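Nitrilotriacetate monooxygenase component B (Bacillus cereus ATCC 14579, PDB 3BPK) probably binds FMN and, as the flavin reductase-like component of a two-component monooxygenase, is likely to supply reduced flavin for nitrilotriacetate oxidation. Local coordinates at the interface of chains A and B. Numbering follows the deposited sequence. Chains: chain A/B, Nitrilotriacetate monooxygenase component B.

Contact 1: the interface of chains A and B. Residues chain A 49, 63, 65, 146, 154-155; chain B 53-54.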
# COMPACT_ATOMS: atom_id res chain seq x y z
N TYR A 49 1.92 3.89 -5.03
CA TYR A 49 2.58 2.83 -4.24
C TYR A 49 2.67 3.31 -2.80
O TYR A 49 3.75 3.61 -2.30
CB TYR A 49 3.94 2.40 -4.80
CG TYR A 49 3.97 1.92 -6.23
CD1 TYR A 49 2.83 1.79 -7.01
CD2 TYR A 49 5.20 1.59 -6.81
CE1 TYR A 49 2.92 1.34 -8.34
CE2 TYR A 49 5.30 1.13 -8.12
CZ TYR A 49 4.15 1.05 -8.89
OH TYR A 49 4.23 0.60 -10.20
N SER A 63 6.51 4.42 -2.25
CA SER A 63 7.64 3.93 -3.03
C SER A 63 7.77 4.79 -4.30
O SER A 63 6.94 4.70 -5.20
CB SER A 63 7.53 2.43 -3.36
OG SER A 63 8.72 2.05 -4.01
N GLN A 65 9.59 5.74 -7.69
CA GLN A 65 10.43 5.07 -8.67
C GLN A 65 11.51 6.03 -9.15
O GLN A 65 11.30 7.25 -9.22
CB GLN A 65 9.59 4.64 -9.89
CG GLN A 65 8.42 3.70 -9.52
CD GLN A 65 8.82 2.50 -8.69
OE1 GLN A 65 9.46 1.56 -9.17
NE2 GLN A 65 8.42 2.50 -7.43
N LEU A 146 15.63 0.27 -3.43
CA LEU A 146 15.31 -1.13 -3.65
C LEU A 146 15.26 -1.45 -5.13
O LEU A 146 15.02 -0.58 -5.97
CB LEU A 146 13.96 -1.53 -3.01
CG LEU A 146 13.90 -1.44 -1.48
CD1 LEU A 146 12.48 -1.57 -0.94
CD2 LEU A 146 14.83 -2.55 -0.85
N ALA A 154 15.96 0.75 -8.45
CA ALA A 154 14.70 0.98 -9.19
C ALA A 154 13.81 2.00 -8.52
O ALA A 154 13.00 2.66 -9.16
CB ALA A 154 13.90 -0.33 -9.36
N CYS A 155 13.96 2.13 -7.20
CA CYS A 155 13.07 3.02 -6.44
C CYS A 155 13.69 3.38 -5.12
O CYS A 155 14.71 2.78 -4.72
CB CYS A 155 11.71 2.34 -6.16
SG CYS A 155 11.85 0.93 -5.03
N VAL B 53 6.13 -2.27 -4.71
CA VAL B 53 7.36 -1.52 -4.40
C VAL B 53 8.06 -1.08 -5.71
O VAL B 53 8.43 0.08 -5.86
CB VAL B 53 8.31 -2.35 -3.50
CG1 VAL B 53 9.70 -1.72 -3.40
CG2 VAL B 53 7.69 -2.58 -2.10
N ALA B 54 8.21 -2.01 -6.64
CA ALA B 54 8.91 -1.72 -7.92
C ALA B 54 8.55 -2.78 -8.94
O ALA B 54 8.02 -3.84 -8.60
CB ALA B 54 10.44 -1.72 -7.72
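B:Val53 breaks the extended run of its strand, its psi of -48° lying between the extended backbones on either side, and its carbonyl points across the subunit boundary at A:Ser63 and A:Gln65. The hydroxyl OG of A:Ser63 donates to B:Val53 O at 2.7 Å, lying in the carbonyl plane on a lone pair. With OG anti to the backbone N (chi1 -176°), the hydroxyl swings beside its own carbonyl carbon and toward chain B. The amide NE2 of A:Gln65 gives the same oxygen a second bond of 2.9 Å, from a position tilted out of the carbonyl plane. This bond leaves nearly within the glutamine's own amide plane and is fairly straight, 160° at the hydrogen. Two donors therefore grip one backbone oxygen and probably restrain the peptide's rotation, while the thiol SG of A:Cys155 adds at most a weak bond. Apolar packing flanks the carbonyl: B:Val53 CG1 meets A:Leu146 CD1 at 3.7 Å, the two side chains crossing obliquely, and SG of A:Cys155 at 3.8 Å. B:Ala54 CB lies 4.1 Å from A:Ala154 CB. The end of strand 50-54 of chain B thus reaches residues of strands 59-65, 134-146 and 155-168 in the flavin reductase-like fold of chain A.

Contact 2: the interface of chains A and B. Residues chain A 5, 7, 19-20, 24; chain B 165, 172, 175, 177.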
# COMPACT_ATOMS: atom_id res chain seq x y z
N LEU A 5 -2.66 -19.43 -15.95
CA LEU A 5 -1.42 -19.17 -16.67
C LEU A 5 -0.27 -19.06 -15.68
O LEU A 5 -0.40 -18.39 -14.64
CB LEU A 5 -1.51 -17.86 -17.47
CG LEU A 5 -2.70 -17.72 -18.42
CD1 LEU A 5 -2.73 -16.34 -19.09
CD2 LEU A 5 -2.71 -18.84 -19.46
N ILE A 7 3.52 -17.58 -15.34
CA ILE A 7 4.37 -16.59 -15.98
C ILE A 7 5.60 -16.30 -15.15
O ILE A 7 5.51 -15.85 -13.99
CB ILE A 7 3.54 -15.29 -16.25
CG1 ILE A 7 2.37 -15.58 -17.20
CG2 ILE A 7 4.44 -14.16 -16.76
CD1 ILE A 7 1.32 -14.48 -17.26
N LYS A 19 2.96 -4.08 -16.02
CA LYS A 19 1.56 -4.26 -16.35
C LYS A 19 0.86 -5.28 -15.43
O LYS A 19 -0.28 -5.03 -15.02
CB LYS A 19 1.40 -4.69 -17.83
CG LYS A 19 1.67 -3.54 -18.78
CD LYS A 19 1.90 -4.00 -20.25
CE LYS A 19 0.72 -4.76 -20.83
NZ LYS A 19 1.00 -5.13 -22.29
N LEU A 20 1.51 -6.42 -15.13
CA LEU A 20 0.84 -7.43 -14.28
C LEU A 20 0.71 -6.91 -12.84
O LEU A 20 -0.33 -7.12 -12.18
CB LEU A 20 1.62 -8.72 -14.22
CG LEU A 20 1.48 -9.64 -15.38
CD1 LEU A 20 2.12 -10.97 -15.02
CD2 LEU A 20 -0.01 -9.81 -15.71
N SER A 24 -2.97 -6.16 -11.15
CA SER A 24 -3.36 -7.16 -10.13
C SER A 24 -3.54 -6.57 -8.74
O SER A 24 -4.51 -6.92 -8.03
CB SER A 24 -2.33 -8.30 -10.05
OG SER A 24 -2.13 -8.96 -11.30
N PHE B 165 4.26 -15.58 -11.35
CA PHE B 165 2.89 -15.10 -11.36
C PHE B 165 2.01 -16.25 -11.82
O PHE B 165 2.41 -16.99 -12.76
CB PHE B 165 2.69 -14.00 -12.38
CG PHE B 165 3.28 -12.67 -12.02
CD1 PHE B 165 2.59 -11.79 -11.18
CD2 PHE B 165 4.49 -12.25 -12.59
CE1 PHE B 165 3.10 -10.51 -10.92
CE2 PHE B 165 5.01 -11.00 -12.30
CZ PHE B 165 4.30 -10.13 -11.46
N TYR B 172 -6.85 -12.43 -18.19
CA TYR B 172 -5.63 -11.93 -18.79
C TYR B 172 -5.88 -11.59 -20.25
O TYR B 172 -6.47 -12.41 -20.97
CB TYR B 172 -4.57 -13.02 -18.67
CG TYR B 172 -3.20 -12.65 -19.18
CD1 TYR B 172 -2.18 -12.27 -18.31
CD2 TYR B 172 -2.92 -12.69 -20.55
CE1 TYR B 172 -0.93 -11.95 -18.78
CE2 TYR B 172 -1.66 -12.38 -21.03
CZ TYR B 172 -0.66 -12.02 -20.13
OH TYR B 172 0.59 -11.71 -20.61
N GLY B 175 -1.50 -8.97 -21.73
CA GLY B 175 -0.59 -8.58 -20.66
C GLY B 175 -1.25 -7.79 -19.55
O GLY B 175 -0.61 -7.40 -18.56
N ILE B 177 -4.81 -7.10 -16.93
CA ILE B 177 -5.79 -7.80 -16.10
C ILE B 177 -7.13 -7.11 -16.19
O ILE B 177 -7.19 -5.88 -16.03
CB ILE B 177 -5.33 -7.81 -14.59
CG1 ILE B 177 -3.98 -8.51 -14.42
CG2 ILE B 177 -6.39 -8.43 -13.68
CD1 ILE B 177 -3.97 -9.98 -14.85
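A:Leu20 spreads its two methyl groups between B:Phe165 and B:Tyr172, and it buries the most surface of the patch. CD1 rests over one face of the B:Phe165 ring, 3.7 Å from its centroid and displaced toward the rim, in a CH-pi contact. The other branch, CD2, turns to B:Tyr172 CE1 at 3.9 Å and to B:Ile177 CD1 at 4.1 Å. The B:Tyr172 ring, with CG anti to the backbone N (chi1 -177°), is carried in among residues of chain A. A:Leu5 CD1 stands above the inner end of that ring, 3.7 Å from CG, its side chain crossing at about a right angle. On the same side, A:Ile7 CD1 approaches CE1 at 3.7 Å, whereas A:Leu20 CD2 lies beyond the ring's outline, only slightly to the other side of its plane. B:Gly175, also well buried, turns its carbonyl toward the aliphatic part of A:Lys19. Alongside this packing A:Ile7 and B:Phe165 form an antiparallel bridge, each backbone N bonding the other's O at 2.9 Å. A:Ser24 OG donates to A:Leu20 O at 2.7 Å, which probably steadies the helix end. Strand 4-7 of chain A thereby pairs antiparallel with strand 155-168 of chain B, adding to its sheet, while helix 14-24 covers the neighbouring segments around 172-177.

Contact 3: the interface of chains A and B. Residues chain A 21-22, 25, 28; chain B 51-52, 60.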
# COMPACT_ATOMS: atom_id res chain seq x y z
N LEU A 21 1.75 -6.27 -12.32
CA LEU A 21 1.63 -5.79 -10.94
C LEU A 21 0.55 -4.75 -10.81
O LEU A 21 -0.26 -4.81 -9.89
CB LEU A 21 2.93 -5.16 -10.46
CG LEU A 21 4.06 -6.13 -10.18
CD1 LEU A 21 5.41 -5.37 -10.15
CD2 LEU A 21 3.82 -7.00 -8.93
N THR A 22 0.60 -3.73 -11.69
CA THR A 22 -0.35 -2.63 -11.58
C THR A 22 -1.79 -3.00 -11.91
O THR A 22 -2.72 -2.28 -11.52
CB THR A 22 0.10 -1.40 -12.42
OG1 THR A 22 0.20 -1.77 -13.81
CG2 THR A 22 1.43 -0.83 -11.94
N ILE A 25 -2.59 -5.72 -8.35
CA ILE A 25 -2.58 -5.12 -6.99
C ILE A 25 -3.41 -3.84 -7.09
O ILE A 25 -2.87 -2.74 -7.30
CB ILE A 25 -1.15 -4.95 -6.46
CG1 ILE A 25 -0.47 -6.33 -6.40
CG2 ILE A 25 -1.16 -4.28 -5.09
CD1 ILE A 25 1.05 -6.29 -6.04
N ARG A 28 -5.38 0.89 -5.68
CA ARG A 28 -4.31 1.49 -4.86
C ARG A 28 -4.64 2.92 -4.48
O ARG A 28 -4.93 3.74 -5.34
CB ARG A 28 -3.00 1.48 -5.64
CG ARG A 28 -2.49 0.05 -5.93
CD ARG A 28 -1.10 0.09 -6.62
NE ARG A 28 -1.06 0.89 -7.86
CZ ARG A 28 -1.57 0.49 -9.04
NH1 ARG A 28 -2.19 -0.71 -9.15
NH2 ARG A 28 -1.46 1.28 -10.12
N ASN B 51 1.23 -3.15 -0.85
CA ASN B 51 1.28 -2.43 -2.13
C ASN B 51 2.45 -2.91 -2.97
O ASN B 51 3.23 -3.79 -2.57
CB ASN B 51 1.32 -0.90 -1.94
CG ASN B 51 0.51 -0.15 -2.99
OD1 ASN B 51 0.63 -0.42 -4.18
ND2 ASN B 51 -0.36 0.79 -2.56
N ILE B 52 2.56 -2.31 -4.16
CA ILE B 52 3.72 -2.54 -5.03
C ILE B 52 4.91 -1.74 -4.52
O ILE B 52 4.73 -0.64 -3.97
CB ILE B 52 3.36 -2.08 -6.49
CG1 ILE B 52 2.09 -2.78 -7.03
CG2 ILE B 52 4.52 -2.31 -7.43
CD1 ILE B 52 1.54 -2.13 -8.31
N ILE B 60 7.06 -6.35 -3.99
CA ILE B 60 5.82 -5.98 -3.28
C ILE B 60 6.13 -5.84 -1.79
O ILE B 60 7.17 -6.32 -1.31
CB ILE B 60 4.67 -6.97 -3.52
CG1 ILE B 60 5.01 -8.36 -2.98
CG2 ILE B 60 4.37 -7.07 -5.03
CD1 ILE B 60 4.83 -8.55 -1.48
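A helix end of one subunit packs on a strand of its two-fold mate here, an apolar meeting of A:Leu21, A:Thr22 and A:Ile25 with B:Ile52 and B:Ile60 that probably helps hold a biological homodimer together. B:Ile52 buries more surface than any other residue of the patch. Its CG1 branch lies anti to the carbonyl carbon (chi1 -56°), sending CD1 into the bend between helix and strand of chain A. There CD1 sits 3.6 Å from the carbonyl O of A:Leu21, and CA of A:Thr22 and CD of A:Arg28 also pack against it. A:Ile25 CD1 packs against two isoleucines of chain B, 3.6 Å from CG2 of B:Ile60 and 3.8 Å from CG1 of B:Ile52. A:Leu21 CD2 meets the same B:Ile60 methyl at 3.9 Å, its side chain crossing at about a right angle. Bonds within each chain probably hold the contacting groups in place. A:Arg28 NH1 donates to A:Thr22 O at 2.9 Å and to A:Ile25 O at 2.8 Å, the latter in the guanidinium plane, which probably ties the end of helix 14-24 to the segment after it. Opposite, B:Asn51 OD1 accepts from the backbone N of B:Ile52 at 2.7 Å on an in-plane lone pair, which probably steadies the asparagine amide beside the arginine's aliphatic stem; amide and guanidinium planes are 70° apart. The site thus seats the end of helix 14-24 against the partner's strand 50-54 and probably helps stabilise the dimer.

The C-alpha centres of contacts 1 and 3 are about 10 Å apart, those of contacts 2 and 3 about 12 Å, and those of contacts 1 and 2 about 19 Å, so contact 3 bridges the other two. Strand 50-54 of chain B supplies consecutive residues to contacts 3 and 1, while helix 14-24 of chain A serves contacts 2 and 3. Strands 59-65 and 155-168 each contribute from both chains. Since the two-fold repeats every contact with chains exchanged, each of these elements takes part from both subunits, consistent with an extensive, continuous dimer interface.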